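Local coordinates for PilM (Escherichia coli, PDB 3EOI), which is of unknown function but, as a plasmid-encoded member of the PilM family, probably takes part in the formation or working of a type IV pilus, at residues Ala12-Tyr24 / Trp70-Gln84. Residues are numbered along the deposited sequence; the frame is centred on the assembly and turned at random.
Sequences AEITQQAADFIRY and WAKEKPGLMGALLEQ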
ATOM      1  N   ALA A  12      15.723   3.578  -8.669  1.00  5.96           N
ATOM      2  CA  ALA A  12      15.693   2.108  -8.598  1.00  7.03           C
ATOM      3  C   ALA A  12      14.848   1.644  -7.402  1.00  7.84           C
ATOM      4  O   ALA A  12      14.105   0.666  -7.484  1.00  8.58           O
ATOM      5  CB  ALA A  12      17.121   1.548  -8.443  1.00  6.25           C
ATOM      6  N   GLU A  13      15.040   2.279  -6.246  1.00  8.23           N
ATOM      7  CA  GLU A  13      14.295   1.926  -5.027  1.00  8.82           C
ATOM      8  C   GLU A  13      12.788   2.126  -5.222  1.00  9.35           C
ATOM      9  O   GLU A  13      11.981   1.217  -4.842  1.00 10.25           O
ATOM     10  CB  GLU A  13      14.781   2.770  -3.828  1.00 11.55           C
ATOM     11  CG  GLU A  13      16.153   2.402  -3.330  1.00 12.72           C
ATOM     12  CD  GLU A  13      16.756   3.402  -2.365  1.00 14.81           C
ATOM     13  OE1 GLU A  13      16.104   4.459  -2.125  1.00 14.21           O
ATOM     14  OE2 GLU A  13      17.895   3.086  -1.843  1.00 14.18           O
ATOM     15  N   ILE A  14      12.372   3.285  -5.759  1.00  8.69           N
ATOM     16  CA  ILE A  14      10.903   3.495  -5.871  1.00  8.69           C
ATOM     17  C   ILE A  14      10.319   2.597  -6.932  1.00  8.76           C
ATOM     18  O   ILE A  14       9.185   2.147  -6.841  1.00  9.13           O
ATOM     19  CB  ILE A  14      10.477   4.987  -6.072  1.00 11.34           C
ATOM     20  CG1 ILE A  14      10.943   5.532  -7.437  1.00 13.14           C
ATOM     21  CG2 ILE A  14      10.884   5.800  -4.811  1.00 13.86           C
ATOM     22  CD1 ILE A  14      10.309   6.876  -7.846  1.00 14.42           C
ATOM     23  N   THR A  15      11.104   2.283  -7.970  1.00  7.98           N
ATOM     24  CA  THR A  15      10.591   1.358  -8.969  1.00  8.33           C
ATOM     25  C   THR A  15      10.272   0.005  -8.374  1.00  8.94           C
ATOM     26  O   THR A  15       9.200  -0.516  -8.633  1.00 10.39           O
ATOM     27  CB  THR A  15      11.587   1.179 -10.114  1.00  9.25           C
ATOM     28  OG1 THR A  15      11.892   2.458 -10.699  1.00 10.06           O
ATOM     29  CG2 THR A  15      11.036   0.205 -11.176  1.00 12.85           C
ATOM     30  N   GLN A  16      11.161  -0.518  -7.539  1.00  8.43           N
ATOM     31  CA  GLN A  16      10.932  -1.804  -6.917  1.00  9.40           C
ATOM     32  C   GLN A  16       9.857  -1.732  -5.815  1.00 10.68           C
ATOM     33  O   GLN A  16       9.015  -2.629  -5.674  1.00 11.46           O
ATOM     34  CB  GLN A  16      12.220  -2.332  -6.319  1.00 11.99           C
ATOM     35  CG  GLN A  16      12.092  -3.794  -5.845  1.00 20.13           C
ATOM     36  CD  GLN A  16      11.838  -4.770  -7.021  1.00 15.32           C
ATOM     37  OE1 GLN A  16      12.525  -4.744  -8.051  1.00 20.38           O
ATOM     38  NE2 GLN A  16      10.803  -5.615  -6.867  1.00 21.13           N
ATOM     39  N   GLN A  17       9.827  -0.632  -5.056  1.00  9.73           N
ATOM     40  CA  GLN A  17       8.782  -0.422  -4.064  1.00  9.90           C
ATOM     41  C   GLN A  17       7.415  -0.403  -4.734  1.00  8.24           C
ATOM     42  O   GLN A  17       6.459  -1.008  -4.206  1.00  9.27           O
ATOM     43  CB  GLN A  17       9.013   0.901  -3.397  1.00 11.35           C
ATOM     44  CG  GLN A  17       7.877   1.361  -2.510  1.00 18.25           C
ATOM     45  CD  GLN A  17       7.750   0.548  -1.269  1.00 16.24           C
ATOM     46  OE1 GLN A  17       8.244   0.937  -0.170  1.00 19.45           O
ATOM     47  NE2 GLN A  17       7.052  -0.587  -1.396  1.00 18.07           N
ATOM     48  N   ALA A  18       7.247   0.259  -5.902  1.00  6.51           N
ATOM     49  CA  ALA A  18       5.950   0.285  -6.515  1.00  7.65           C
ATOM     50  C   ALA A  18       5.594  -1.076  -7.035  1.00  8.56           C
ATOM     51  O   ALA A  18       4.418  -1.473  -6.945  1.00  9.75           O
ATOM     52  CB  ALA A  18       5.968   1.300  -7.690  1.00  8.50           C
ATOM     53  N   ALA A  19       6.572  -1.791  -7.605  1.00  7.60           N
ATOM     54  CA  ALA A  19       6.249  -3.112  -8.134  1.00  7.85           C
ATOM     55  C   ALA A  19       5.824  -4.044  -7.019  1.00  8.22           C
ATOM     56  O   ALA A  19       4.808  -4.800  -7.167  1.00  8.68           O
ATOM     57  CB  ALA A  19       7.453  -3.711  -8.922  1.00  8.51           C
ATOM     58  N   ASP A  20       6.548  -3.978  -5.892  1.00  8.49           N
ATOM     59  CA  ASP A  20       6.136  -4.781  -4.721  1.00  9.46           C
ATOM     60  C   ASP A  20       4.730  -4.423  -4.202  1.00  8.81           C
ATOM     61  O   ASP A  20       3.903  -5.307  -3.873  1.00  9.43           O
ATOM     62  CB  ASP A  20       7.114  -4.645  -3.551  1.00 12.75           C
ATOM     63  CG  ASP A  20       8.516  -5.162  -3.881  1.00 15.88           C
ATOM     64  OD1 ASP A  20       8.668  -5.843  -4.903  1.00 17.01           O
ATOM     65  OD2 ASP A  20       9.449  -4.933  -3.050  1.00 18.62           O
ATOM     66  N   PHE A  21       4.489  -3.117  -4.059  1.00  8.97           N
ATOM     67  CA  PHE A  21       3.175  -2.622  -3.632  1.00  8.02           C
ATOM     68  C   PHE A  21       2.084  -3.215  -4.566  1.00  8.01           C
ATOM     69  O   PHE A  21       1.015  -3.729  -4.132  1.00  8.90           O
ATOM     70  CB  PHE A  21       3.200  -1.091  -3.715  1.00  8.52           C
ATOM     71  CG  PHE A  21       1.996  -0.396  -3.127  1.00 10.15           C
ATOM     72  CD1 PHE A  21       0.735  -0.483  -3.755  1.00  8.29           C
ATOM     73  CD2 PHE A  21       2.110   0.342  -1.932  1.00  8.75           C
ATOM     74  CE1 PHE A  21      -0.357   0.143  -3.217  1.00 10.19           C
ATOM     75  CE2 PHE A  21       0.968   1.048  -1.397  1.00 11.06           C
ATOM     76  CZ  PHE A  21      -0.284   0.917  -2.058  1.00 10.45           C
ATOM     77  N   ILE A  22       2.293  -3.093  -5.877  1.00  7.54           N
ATOM     78  CA  ILE A  22       1.218  -3.489  -6.794  1.00  9.36           C
ATOM     79  C   ILE A  22       1.005  -4.995  -6.705  1.00  9.74           C
ATOM     80  O   ILE A  22      -0.145  -5.481  -6.747  1.00 10.53           O
ATOM     81  CB  ILE A  22       1.524  -3.044  -8.231  1.00 11.25           C
ATOM     82  CG1 ILE A  22       1.393  -1.516  -8.307  1.00 10.98           C
ATOM     83  CG2 ILE A  22       0.546  -3.687  -9.208  1.00 11.76           C
ATOM     84  CD1 ILE A  22       2.056  -0.914  -9.474  1.00 14.29           C
ATOM     85  N   ARG A  23       2.096  -5.736  -6.558  1.00  8.70           N
ATOM     86  CA  ARG A  23       2.012  -7.204  -6.467  1.00 10.48           C
ATOM     87  C   ARG A  23       1.208  -7.644  -5.271  1.00 10.82           C
ATOM     88  O   ARG A  23       0.326  -8.560  -5.380  1.00 11.02           O
ATOM     89  CB  ARG A  23       3.419  -7.780  -6.370  1.00 10.90           C
ATOM     90  CG  ARG A  23       3.498  -9.228  -6.642  1.00 22.45           C
ATOM     91  CD  ARG A  23       4.935  -9.577  -6.938  1.00 15.04           C
ATOM     92  NE  ARG A  23       5.807  -9.341  -5.774  1.00 24.06           N
ATOM     93  CZ  ARG A  23       6.830  -8.469  -5.741  1.00 14.70           C
ATOM     94  NH1 ARG A  23       7.159  -7.729  -6.810  1.00 23.06           N
ATOM     95  NH2 ARG A  23       7.543  -8.374  -4.619  1.00 24.93           N
ATOM     96  N   TYR A  24       1.508  -7.047  -4.115  1.00  9.71           N
ATOM     97  CA  TYR A  24       0.783  -7.377  -2.882  1.00 10.25           C
ATOM     98  C   TYR A  24      -0.660  -6.881  -2.916  1.00  8.95           C
ATOM     99  O   TYR A  24      -1.595  -7.619  -2.528  1.00  8.72           O
ATOM    100  CB  TYR A  24       1.525  -6.852  -1.628  1.00 14.08           C
ATOM    101  CG  TYR A  24       2.674  -7.805  -1.251  1.00 22.67           C
ATOM    102  CD1 TYR A  24       3.909  -7.659  -1.858  1.00 17.70           C
ATOM    103  CD2 TYR A  24       2.508  -8.875  -0.341  1.00 16.86           C
ATOM    104  CE1 TYR A  24       4.984  -8.475  -1.579  1.00 23.73           C
ATOM    105  CE2 TYR A  24       3.625  -9.732  -0.036  1.00 23.86           C
ATOM    106  CZ  TYR A  24       4.856  -9.501  -0.681  1.00 18.69           C
ATOM    107  OH  TYR A  24       5.996 -10.297  -0.529  1.00 24.23           O
ATOM    108  N   TRP A  70      -0.267  -0.104   2.324  1.00  7.07           N
ATOM    109  CA  TRP A  70       0.475   1.158   2.307  1.00  5.83           C
ATOM    110  C   TRP A  70       1.985   0.996   2.260  1.00  7.42           C
ATOM    111  O   TRP A  70       2.554  -0.073   2.597  1.00  7.27           O
ATOM    112  CB  TRP A  70       0.098   2.006   3.531  1.00  7.27           C
ATOM    113  CG  TRP A  70       0.548   1.439   4.902  1.00  7.95           C
ATOM    114  CD1 TRP A  70       1.747   1.620   5.503  1.00  8.23           C
ATOM    115  CD2 TRP A  70      -0.213   0.584   5.766  1.00  6.57           C
ATOM    116  NE1 TRP A  70       1.772   0.983   6.717  1.00  8.41           N
ATOM    117  CE2 TRP A  70       0.587   0.304   6.890  1.00  8.02           C
ATOM    118  CE3 TRP A  70      -1.499   0.040   5.703  1.00  8.31           C
ATOM    119  CZ2 TRP A  70       0.153  -0.484   7.915  1.00  9.00           C
ATOM    120  CZ3 TRP A  70      -1.925  -0.790   6.762  1.00  8.16           C
ATOM    121  CH2 TRP A  70      -1.075  -1.035   7.855  1.00  8.95           C
ATOM    122  N   ALA A  71       2.606   2.090   1.810  1.00  8.48           N
ATOM    123  CA  ALA A  71       4.086   2.157   1.782  1.00  9.79           C
ATOM    124  C   ALA A  71       4.555   3.564   2.090  1.00 10.22           C
ATOM    125  O   ALA A  71       3.851   4.538   1.840  1.00 11.01           O
ATOM    126  CB  ALA A  71       4.637   1.671   0.439  1.00 10.92           C
ATOM    127  N   LYS A  72       5.753   3.667   2.672  1.00 11.24           N
ATOM    128  CA  LYS A  72       6.338   4.961   2.999  1.00 13.36           C
ATOM    129  C   LYS A  72       6.446   5.814   1.733  1.00 10.82           C
ATOM    130  O   LYS A  72       6.998   5.363   0.750  1.00 10.73           O
ATOM    131  CB  LYS A  72       7.737   4.758   3.601  1.00 16.68           C
ATOM    132  CG  LYS A  72       8.530   6.043   3.862  1.00 32.58           C
ATOM    133  CD  LYS A  72       9.593   5.881   5.005  1.00 24.33           C
ATOM    134  CE  LYS A  72      11.032   5.690   4.476  1.00 33.37           C
ATOM    135  NZ  LYS A  72      12.085   5.653   5.576  1.00 28.38           N
ATOM    136  N   GLU A  73       5.967   7.052   1.806  1.00  9.35           N
ATOM    137  CA  GLU A  73       5.957   7.961   0.635  1.00  8.90           C
ATOM    138  C   GLU A  73       7.382   8.427   0.306  1.00  8.39           C
ATOM    139  O   GLU A  73       8.183   8.666   1.191  1.00  9.01           O
ATOM    140  CB  GLU A  73       5.129   9.170   1.014  1.00 12.55           C
ATOM    141  CG  GLU A  73       4.675  10.077  -0.066  1.00 25.20           C
ATOM    142  CD  GLU A  73       3.860  11.223   0.540  1.00 14.53           C
ATOM    143  OE1 GLU A  73       4.068  11.534   1.764  1.00 25.40           O
ATOM    144  OE2 GLU A  73       3.035  11.819  -0.176  1.00 25.17           O
ATOM    145  N   LYS A  74       7.643   8.523  -0.989  1.00  8.76           N
ATOM    146  CA  LYS A  74       8.865   9.098  -1.545  1.00  8.22           C
ATOM    147  C   LYS A  74       8.522   9.905  -2.750  1.00  7.56           C
ATOM    148  O   LYS A  74       7.509   9.646  -3.410  1.00  7.29           O
ATOM    149  CB  LYS A  74       9.762   7.934  -1.993  1.00 11.52           C
ATOM    150  CG  LYS A  74      10.060   6.969  -0.857  1.00 13.17           C
ATOM    151  CD  LYS A  74      11.075   7.530   0.093  1.00 16.13           C
ATOM    152  CE  LYS A  74      11.492   6.517   1.158  1.00 16.93           C
ATOM    153  NZ  LYS A  74      12.542   7.229   1.917  1.00 20.10           N
ATOM    154  N   PRO A  75       9.406  10.847  -3.101  1.00  8.32           N
ATOM    155  CA  PRO A  75       9.136  11.585  -4.326  1.00  8.64           C
ATOM    156  C   PRO A  75       8.982  10.631  -5.518  1.00  7.86           C
ATOM    157  O   PRO A  75       9.854   9.739  -5.719  1.00  9.31           O
ATOM    158  CB  PRO A  75      10.384  12.496  -4.494  1.00 10.31           C
ATOM    159  CG  PRO A  75      11.390  11.998  -3.534  1.00 14.92           C
ATOM    160  CD  PRO A  75      10.736  11.089  -2.509  1.00 10.19           C
ATOM    161  N   GLY A  76       7.912  10.814  -6.315  1.00  7.52           N
ATOM    162  CA  GLY A  76       7.689  10.055  -7.519  1.00  7.81           C
ATOM    163  C   GLY A  76       7.141   8.641  -7.263  1.00  8.60           C
ATOM    164  O   GLY A  76       6.862   7.922  -8.198  1.00  9.02           O
ATOM    165  N   LEU A  77       7.007   8.223  -6.009  1.00  6.25           N
ATOM    166  CA  LEU A  77       6.452   6.891  -5.769  1.00  6.79           C
ATOM    167  C   LEU A  77       5.007   6.860  -6.303  1.00  7.64           C
ATOM    168  O   LEU A  77       4.578   5.872  -6.880  1.00  8.45           O
ATOM    169  CB  LEU A  77       6.540   6.532  -4.269  1.00  7.36           C
ATOM    170  CG  LEU A  77       5.919   5.188  -3.840  1.00  9.24           C
ATOM    171  CD1 LEU A  77       6.566   4.015  -4.625  1.00  9.05           C
ATOM    172  CD2 LEU A  77       5.975   4.982  -2.351  1.00  9.46           C
ATOM    173  N   MET A  78       4.253   7.958  -6.151  1.00  8.24           N
ATOM    174  CA  MET A  78       2.863   7.951  -6.631  1.00  7.95           C
ATOM    175  C   MET A  78       2.848   7.761  -8.125  1.00  6.65           C
ATOM    176  O   MET A  78       2.118   6.932  -8.623  1.00  7.43           O
ATOM    177  CB  MET A  78       2.150   9.251  -6.252  1.00  8.68           C
ATOM    178  CG  MET A  78       0.673   9.291  -6.605  1.00 13.41           C
ATOM    179  SD  MET A  78      -0.438   8.320  -5.501  1.00  7.65           S
ATOM    180  CE  MET A  78      -0.409   9.303  -3.990  1.00 16.26           C
ATOM    181  N   GLY A  79       3.707   8.494  -8.825  1.00  7.64           N
ATOM    182  CA  GLY A  79       3.737   8.369 -10.313  1.00  7.59           C
ATOM    183  C   GLY A  79       4.180   6.956 -10.726  1.00  8.72           C
ATOM    184  O   GLY A  79       3.737   6.465 -11.763  1.00 10.30           O
ATOM    185  N   ALA A  80       5.053   6.309  -9.936  1.00  7.34           N
ATOM    186  CA  ALA A  80       5.511   4.970 -10.319  1.00  6.32           C
ATOM    187  C   ALA A  80       4.365   3.968 -10.107  1.00  6.52           C
ATOM    188  O   ALA A  80       4.171   3.043 -10.916  1.00  8.34           O
ATOM    189  CB  ALA A  80       6.716   4.586  -9.524  1.00  8.35           C
ATOM    190  N   LEU A  81       3.606   4.157  -9.016  1.00  5.59           N
ATOM    191  CA  LEU A  81       2.456   3.293  -8.795  1.00  7.72           C
ATOM    192  C   LEU A  81       1.465   3.451  -9.888  1.00  9.32           C
ATOM    193  O   LEU A  81       0.862   2.468 -10.369  1.00 11.29           O
ATOM    194  CB  LEU A  81       1.797   3.647  -7.455  1.00  8.32           C
ATOM    195  CG  LEU A  81       2.607   3.212  -6.234  1.00 11.16           C
ATOM    196  CD1 LEU A  81       2.068   3.856  -4.978  1.00  9.44           C
ATOM    197  CD2 LEU A  81       2.596   1.681  -6.066  1.00 10.16           C
ATOM    198  N   LEU A  82       1.229   4.694 -10.276  1.00  8.48           N
ATOM    199  CA  LEU A  82       0.303   4.931 -11.410  1.00  8.57           C
ATOM    200  C   LEU A  82       0.839   4.350 -12.738  1.00 10.07           C
ATOM    201  O   LEU A  82       0.138   3.692 -13.541  1.00 10.26           O
ATOM    202  CB  LEU A  82      -0.005   6.439 -11.514  1.00  8.95           C
ATOM    203  CG  LEU A  82      -0.832   6.886 -10.316  1.00 10.69           C
ATOM    204  CD1 LEU A  82      -0.861   8.409 -10.226  1.00  9.84           C
ATOM    205  CD2 LEU A  82      -2.247   6.268 -10.495  1.00 10.90           C
ATOM    206  N   GLU A  83       2.114   4.556 -13.005  1.00  9.39           N
ATOM    207  CA  GLU A  83       2.656   3.950 -14.206  1.00  8.89           C
ATOM    208  C   GLU A  83       2.463   2.432 -14.242  1.00  8.66           C
ATOM    209  O   GLU A  83       2.086   1.879 -15.277  1.00  9.62           O
ATOM    210  CB  GLU A  83       4.172   4.225 -14.274  1.00  8.60           C
ATOM    211  CG  GLU A  83       4.815   3.648 -15.524  1.00 10.51           C
ATOM    212  CD  GLU A  83       6.290   3.945 -15.603  1.00 11.63           C
ATOM    213  OE1 GLU A  83       6.908   4.258 -14.559  1.00 12.70           O
ATOM    214  OE2 GLU A  83       6.821   3.820 -16.712  1.00 10.51           O
ATOM    215  N   GLN A  84       2.823   1.772 -13.162  1.00  7.19           N
ATOM    216  CA  GLN A  84       2.890   0.300 -13.168  1.00  7.54           C
ATOM    217  C   GLN A  84       1.497  -0.315 -13.042  1.00  8.97           C
ATOM    218  O   GLN A  84       1.353  -1.520 -13.164  1.00 11.24           O
ATOM    219  CB  GLN A  84       3.816  -0.186 -12.054  1.00  7.79           C
ATOM    220  CG  GLN A  84       5.309   0.187 -12.342  1.00  8.48           C
ATOM    221  CD  GLN A  84       6.219  -0.392 -11.264  1.00  7.65           C
ATOM    222  OE1 GLN A  84       5.925  -1.461 -10.716  1.00  9.30           O
ATOM    223  NE2 GLN A  84       7.315   0.302 -10.969  1.00  9.33           N
TER
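With CG turned anti to the backbone N (chi1 -172°), Phe21 carries its ring to the backbone at Trp70 and Ala71, while Gln84, its CG set beside its own backbone N and its chain extended from there, lays its amide along the helix of 12-24. That amide makes the polar link of the contact. NE2 of Gln84 donates to Thr15 O at 3.1 Å along a nearly straight N-H line (172°), in the carbonyl plane and on a lone pair. Thr15 O thus serves two donors, since it also takes the helical bond from Ala19 N. Gln84 OE1 rests against Ala19, 3.3 Å from its CB, and the whole side chain fits as a knob among Thr15, Ala18, Ala19 and Ile22. Shortening Gln84 to an alanine would probably take away the side-chain donor to Thr15 O and open a gap beside Ala18 and Ala19. Ala18 returns the knobs-into-holes packing, its CB set among Leu77, Ala80, Leu81 and Gln84 and 3.8 Å from Ala80 CB. The axes of the helical segments 12-24 and 77-84 approach to 8.8 Å and cross at -51°, with the small Ala18 and Ala80 facing each other. In the fold, the long helix 10-34 packs here against both strand 66-72 of the antiparallel sheet and the helix 77-84 that follows it. Leu81 joins these layers: its CD2 lies 3.6 Å from Phe21 CG, meeting the ring obliquely, and the Leu81 side chain also touches Ile120 of strand 119-123. Ala71 CB meets the edge of that ring near its plane, and against the same methyl lies the amide of Gln17, with CD 3.7 Å away and NE2 bonded to Asn57 O. Farther along, Ile14 CD1 packs 3.6 Å from Gly76 O, at the N-cap of helix 77-84.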